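Local coordinates for protein response regulator aspartate phosphatase I (Bacillus subtilis subsp. subtilis, PDB 4I1A) that dephosphorylates the sporulation phosphotransferase Spo0F and activates excision and transfer of the mobile element ICEBs1 by bringing about inactivation of its repressor ImmR, at residues A[114-120]-A[151-156]; A[266-270]-A[285-289]. One frame throughout, in Å; residues are numbered along the deposited sequence.

Interaction 1. Residues A[114-120]-A[151-156]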
# COMPACT_ATOMS: atom_id res chain seq x y z
N PHE A 114 -7.73 -14.35 -12.46
CA PHE A 114 -7.26 -13.22 -11.68
C PHE A 114 -6.41 -12.32 -12.57
O PHE A 114 -6.47 -11.09 -12.46
CB PHE A 114 -6.47 -13.67 -10.45
CG PHE A 114 -6.00 -12.54 -9.59
CD1 PHE A 114 -6.91 -11.80 -8.83
CD2 PHE A 114 -4.67 -12.19 -9.55
CE1 PHE A 114 -6.48 -10.74 -8.05
CE2 PHE A 114 -4.23 -11.12 -8.76
CZ PHE A 114 -5.14 -10.40 -8.01
N ARG A 115 -5.64 -12.94 -13.46
CA ARG A 115 -4.81 -12.22 -14.42
C ARG A 115 -5.65 -11.29 -15.29
O ARG A 115 -5.33 -10.11 -15.44
CB ARG A 115 -4.03 -13.20 -15.29
CG ARG A 115 -3.22 -12.54 -16.40
CD ARG A 115 -2.14 -11.63 -15.83
NE ARG A 115 -1.55 -10.79 -16.87
CZ ARG A 115 -1.97 -9.56 -17.15
NH1 ARG A 115 -2.97 -9.02 -16.48
NH2 ARG A 115 -1.38 -8.87 -18.12
N ARG A 116 -6.74 -11.81 -15.84
CA ARG A 116 -7.66 -10.99 -16.63
C ARG A 116 -8.62 -10.23 -15.73
O ARG A 116 -9.55 -9.58 -16.21
CB ARG A 116 -8.42 -11.85 -17.64
CG ARG A 116 -8.32 -13.35 -17.39
CD ARG A 116 -8.86 -14.14 -18.57
NE ARG A 116 -10.28 -13.86 -18.82
CZ ARG A 116 -10.95 -14.30 -19.89
NH1 ARG A 116 -10.34 -15.04 -20.80
NH2 ARG A 116 -12.23 -13.99 -20.04
N LYS A 117 -8.39 -10.31 -14.42
CA LYS A 117 -9.13 -9.56 -13.42
C LYS A 117 -10.63 -9.86 -13.38
O LYS A 117 -11.44 -9.02 -12.97
CB LYS A 117 -8.87 -8.05 -13.55
CG LYS A 117 -7.44 -7.66 -13.20
CD LYS A 117 -7.15 -7.92 -11.73
CE LYS A 117 -5.65 -7.95 -11.45
NZ LYS A 117 -4.97 -9.04 -12.20
N GLU A 118 -10.99 -11.06 -13.82
CA GLU A 118 -12.34 -11.56 -13.58
C GLU A 118 -12.38 -12.15 -12.16
O GLU A 118 -12.20 -13.35 -11.97
CB GLU A 118 -12.71 -12.62 -14.62
CG GLU A 118 -12.83 -12.06 -16.03
CD GLU A 118 -13.87 -10.96 -16.14
OE1 GLU A 118 -13.49 -9.81 -16.45
OE2 GLU A 118 -15.06 -11.25 -15.92
N LEU A 119 -12.60 -11.28 -11.19
CA LEU A 119 -12.43 -11.62 -9.78
C LEU A 119 -13.42 -12.66 -9.27
O LEU A 119 -13.06 -13.54 -8.47
CB LEU A 119 -12.50 -10.35 -8.92
CG LEU A 119 -11.49 -9.29 -9.35
CD1 LEU A 119 -11.70 -7.98 -8.61
CD2 LEU A 119 -10.07 -9.81 -9.15
N ILE A 120 -14.67 -12.56 -9.72
CA ILE A 120 -15.71 -13.51 -9.35
C ILE A 120 -15.33 -14.90 -9.83
O ILE A 120 -15.44 -15.87 -9.07
CB ILE A 120 -17.11 -13.07 -9.88
CG1 ILE A 120 -18.01 -12.62 -8.72
CG2 ILE A 120 -17.82 -14.19 -10.62
CD1 ILE A 120 -17.39 -11.58 -7.81
N TYR A 151 -4.75 -13.41 -1.63
CA TYR A 151 -4.42 -12.30 -2.51
C TYR A 151 -5.62 -11.77 -3.31
O TYR A 151 -5.84 -10.56 -3.38
CB TYR A 151 -3.28 -12.69 -3.45
CG TYR A 151 -2.64 -11.50 -4.12
CD1 TYR A 151 -1.75 -10.69 -3.44
CD2 TYR A 151 -2.94 -11.19 -5.45
CE1 TYR A 151 -1.16 -9.60 -4.06
CE2 TYR A 151 -2.36 -10.10 -6.07
CZ TYR A 151 -1.47 -9.31 -5.38
OH TYR A 151 -0.89 -8.22 -6.00
N VAL A 152 -6.41 -12.66 -3.91
CA VAL A 152 -7.59 -12.19 -4.63
C VAL A 152 -8.56 -11.53 -3.64
O VAL A 152 -9.14 -10.48 -3.93
CB VAL A 152 -8.28 -13.32 -5.45
CG1 VAL A 152 -8.40 -14.57 -4.64
CG2 VAL A 152 -9.67 -12.87 -5.95
N TYR A 153 -8.70 -12.14 -2.46
CA TYR A 153 -9.52 -11.58 -1.40
C TYR A 153 -9.02 -10.20 -0.96
O TYR A 153 -9.83 -9.29 -0.73
CB TYR A 153 -9.58 -12.54 -0.21
CG TYR A 153 -10.67 -13.57 -0.36
CD1 TYR A 153 -11.93 -13.21 -0.82
CD2 TYR A 153 -10.43 -14.91 -0.07
CE1 TYR A 153 -12.95 -14.15 -0.96
CE2 TYR A 153 -11.44 -15.87 -0.22
CZ TYR A 153 -12.69 -15.48 -0.66
OH TYR A 153 -13.69 -16.42 -0.81
N TYR A 154 -7.70 -10.05 -0.87
CA TYR A 154 -7.09 -8.76 -0.56
C TYR A 154 -7.38 -7.72 -1.65
O TYR A 154 -7.50 -6.53 -1.37
CB TYR A 154 -5.58 -8.92 -0.37
CG TYR A 154 -4.84 -7.63 -0.08
CD1 TYR A 154 -5.13 -6.88 1.05
CD2 TYR A 154 -3.85 -7.17 -0.94
CE1 TYR A 154 -4.47 -5.69 1.32
CE2 TYR A 154 -3.17 -5.99 -0.68
CZ TYR A 154 -3.48 -5.25 0.45
OH TYR A 154 -2.81 -4.08 0.72
N TYR A 155 -7.50 -8.18 -2.89
CA TYR A 155 -7.79 -7.28 -4.01
C TYR A 155 -9.22 -6.76 -3.90
O TYR A 155 -9.49 -5.60 -4.20
CB TYR A 155 -7.57 -8.00 -5.34
CG TYR A 155 -7.44 -7.11 -6.56
CD1 TYR A 155 -8.57 -6.63 -7.22
CD2 TYR A 155 -6.19 -6.75 -7.06
CE1 TYR A 155 -8.46 -5.81 -8.34
CE2 TYR A 155 -6.07 -5.94 -8.18
CZ TYR A 155 -7.21 -5.47 -8.81
OH TYR A 155 -7.09 -4.66 -9.93
N MET A 156 -10.14 -7.62 -3.45
CA MET A 156 -11.53 -7.23 -3.33
C MET A 156 -11.83 -6.66 -1.95
O MET A 156 -13.00 -6.47 -1.60
CB MET A 156 -12.43 -8.43 -3.59
CG MET A 156 -11.91 -9.28 -4.71
SD MET A 156 -12.99 -10.66 -5.05
CE MET A 156 -14.46 -9.78 -5.60

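Interaction 2. Residues A[266-270]-A[285-289]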
# COMPACT_ATOMS: atom_id res chain seq x y z
N LEU A 266 9.72 8.53 -1.90
CA LEU A 266 10.08 9.95 -1.87
C LEU A 266 8.87 10.79 -1.54
O LEU A 266 8.95 11.82 -0.86
CB LEU A 266 10.70 10.41 -3.20
CG LEU A 266 12.15 9.99 -3.42
CD1 LEU A 266 12.50 9.98 -4.90
CD2 LEU A 266 13.11 10.90 -2.62
N PHE A 267 7.72 10.35 -2.02
CA PHE A 267 6.50 11.07 -1.74
C PHE A 267 6.21 11.07 -0.25
O PHE A 267 6.01 12.13 0.37
CB PHE A 267 5.32 10.49 -2.53
CG PHE A 267 4.00 11.11 -2.17
CD1 PHE A 267 3.58 12.27 -2.79
CD2 PHE A 267 3.21 10.55 -1.16
CE1 PHE A 267 2.38 12.87 -2.45
CE2 PHE A 267 2.00 11.15 -0.81
CZ PHE A 267 1.58 12.30 -1.45
N THR A 268 6.21 9.87 0.33
CA THR A 268 5.94 9.68 1.75
C THR A 268 6.96 10.42 2.61
O THR A 268 6.61 11.05 3.61
CB THR A 268 5.93 8.17 2.11
OG1 THR A 268 5.13 7.46 1.15
CG2 THR A 268 5.36 7.91 3.53
N LEU A 269 8.22 10.36 2.19
CA LEU A 269 9.29 11.08 2.87
C LEU A 269 9.02 12.59 2.85
O LEU A 269 9.12 13.26 3.88
CB LEU A 269 10.63 10.76 2.21
CG LEU A 269 11.93 11.17 2.90
CD1 LEU A 269 11.91 10.83 4.38
CD2 LEU A 269 13.11 10.48 2.23
N THR A 270 8.66 13.11 1.68
CA THR A 270 8.38 14.53 1.52
C THR A 270 7.26 14.94 2.47
O THR A 270 7.36 15.95 3.19
CB THR A 270 7.91 14.87 0.08
OG1 THR A 270 8.91 14.46 -0.86
CG2 THR A 270 7.65 16.36 -0.06
N TYR A 285 13.21 16.65 -1.19
CA TYR A 285 12.60 15.37 -1.56
C TYR A 285 11.40 15.59 -2.48
O TYR A 285 11.06 14.73 -3.29
CB TYR A 285 12.21 14.57 -0.31
CG TYR A 285 13.40 14.09 0.48
CD1 TYR A 285 14.25 13.11 -0.03
CD2 TYR A 285 13.69 14.61 1.74
CE1 TYR A 285 15.36 12.67 0.69
CE2 TYR A 285 14.79 14.17 2.47
CZ TYR A 285 15.62 13.20 1.94
OH TYR A 285 16.71 12.76 2.66
N PHE A 286 10.75 16.74 -2.34
CA PHE A 286 9.66 17.14 -3.23
C PHE A 286 10.12 17.28 -4.68
O PHE A 286 9.53 16.68 -5.57
CB PHE A 286 9.03 18.45 -2.75
CG PHE A 286 8.04 19.04 -3.73
CD1 PHE A 286 6.73 18.56 -3.79
CD2 PHE A 286 8.41 20.07 -4.59
CE1 PHE A 286 5.82 19.10 -4.70
CE2 PHE A 286 7.51 20.61 -5.51
CZ PHE A 286 6.20 20.12 -5.56
N ARG A 287 11.18 18.06 -4.92
CA ARG A 287 11.68 18.28 -6.29
C ARG A 287 12.21 17.00 -6.90
O ARG A 287 12.09 16.78 -8.10
CB ARG A 287 12.78 19.34 -6.35
CG ARG A 287 12.33 20.72 -5.89
CD ARG A 287 13.52 21.66 -5.78
NE ARG A 287 13.13 23.06 -5.61
CZ ARG A 287 13.63 23.87 -4.68
NH1 ARG A 287 14.53 23.42 -3.82
NH2 ARG A 287 13.22 25.13 -4.61
N LYS A 288 12.80 16.16 -6.06
CA LYS A 288 13.42 14.94 -6.53
C LYS A 288 12.33 13.93 -6.92
O LYS A 288 12.41 13.27 -7.96
CB LYS A 288 14.37 14.39 -5.46
CG LYS A 288 14.97 13.03 -5.76
CD LYS A 288 16.36 12.89 -5.12
CE LYS A 288 16.42 13.42 -3.69
NZ LYS A 288 17.84 13.68 -3.25
N GLY A 289 11.29 13.84 -6.10
CA GLY A 289 10.20 12.90 -6.36
C GLY A 289 9.31 13.32 -7.51
O GLY A 289 8.97 12.53 -8.38

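Interaction 1. Residues A[114-120]-A[151-156]
Phe114 sets the far end of its ring against both Tyr151 and Tyr155, one turn apart on helix 139-155, forming an aromatic cluster. With CG anti to the backbone N (chi1 -178°), the ring reaches across to that helix and presents its edge to the face of Tyr155 in an offset edge-to-face pair, planes at 87°. Against Tyr151 the rings lie oblique; Phe114 CZ comes 3.4 Å from Tyr151 CE2, at the tyrosine's edge. The short Val152 side chain lies alongside CD1, and Phe114 CE1 approaches the helix backbone, 3.9 Å from Val152 CA. Leu119 crosses Tyr155 at about a right angle, CD1 to the tyrosine's CD1 at 3.7 Å, while Met156 CE, on a flexible thioether arm, lies 3.9 Å from Leu119 CB. Lys117, at positive phi, ends helix 102-115 in a Schellman motif; its bent chain brings CD to 3.7 Å from Tyr155 OH and returns NZ to Phe114 O at 2.6 Å. The contact thus joins the turn after helix 102-115 to the end of helix 139-155, in the predicted second TPR. No hydrogen bond links the segments: aromatic and apolar packing holds them, the lysine's charge turned back to its own helix end.

Interaction 2. Residues A[266-270]-A[285-289]
Antiparallel packing of consecutive helices, the basic arrangement of tetratricopeptide repeat proteins, brings Leu266, Leu269 and Thr270 of helix 261-275 against Tyr285, Phe286 and Gly289 of helix 279-295. Tyr285 is gripped from two directions: Leu269 CD2 sits over one face of its ring, 3.6 Å from the centroid and 16° off the normal, a CH-pi contact, while Leu266 CD2 meets the ring edge at Tyr285 CD1, 3.6 Å away. Leu269 gains its place because CG is anti to the backbone N (chi1 -168°); one of its methyls covers the face, and one methyl of Leu266 abuts the rim. The short segments approach to 8.7 Å between axes at 160°. Glycine suits position 289 because the CA atoms of Leu266 and Gly289 are only 5.4 Å apart, and leucine packs directly on the glycine backbone. Leu251 of helix 240-257 touches Leu266, Leu269 and Tyr285, tying the pair to the preceding helix. One turn along from Leu266, Thr270 lies level with Tyr285, OG1 donating to Leu266 O at 2.6 Å. That carbonyl also receives Thr270 N, from the opposite face of its plane. The bond gives the buried hydroxyl a partner within its own helix, although OG1 also lies against the Tyr285 backbone, 3.2 Å from its C; CG2 packs on Phe286 CB at 3.7 Å.

How the interactions relate
Both contacts join neighbouring parts of an all-helical repeat array, but on opposite sides of the chain's centre, about 31 Å apart between centres, with no helix in common. Interaction 1 lies near the surface and unites the turn between helices 102-115 and 119-129 with the C-terminal end of helix 139-155; there, rings cluster beside a lysine. Interaction 2 is buried and joins the middles of two successive antiparallel helices, where leucines, a glycine and a threonine with an internally bonded hydroxyl suit a largely buried interface. Neither has a hydrogen bond across it. Tyrosine serves in both, yet interaction 1 sets ring against ring, whereas interaction 2 sets leucine methyls over one face and at the edge of its ring.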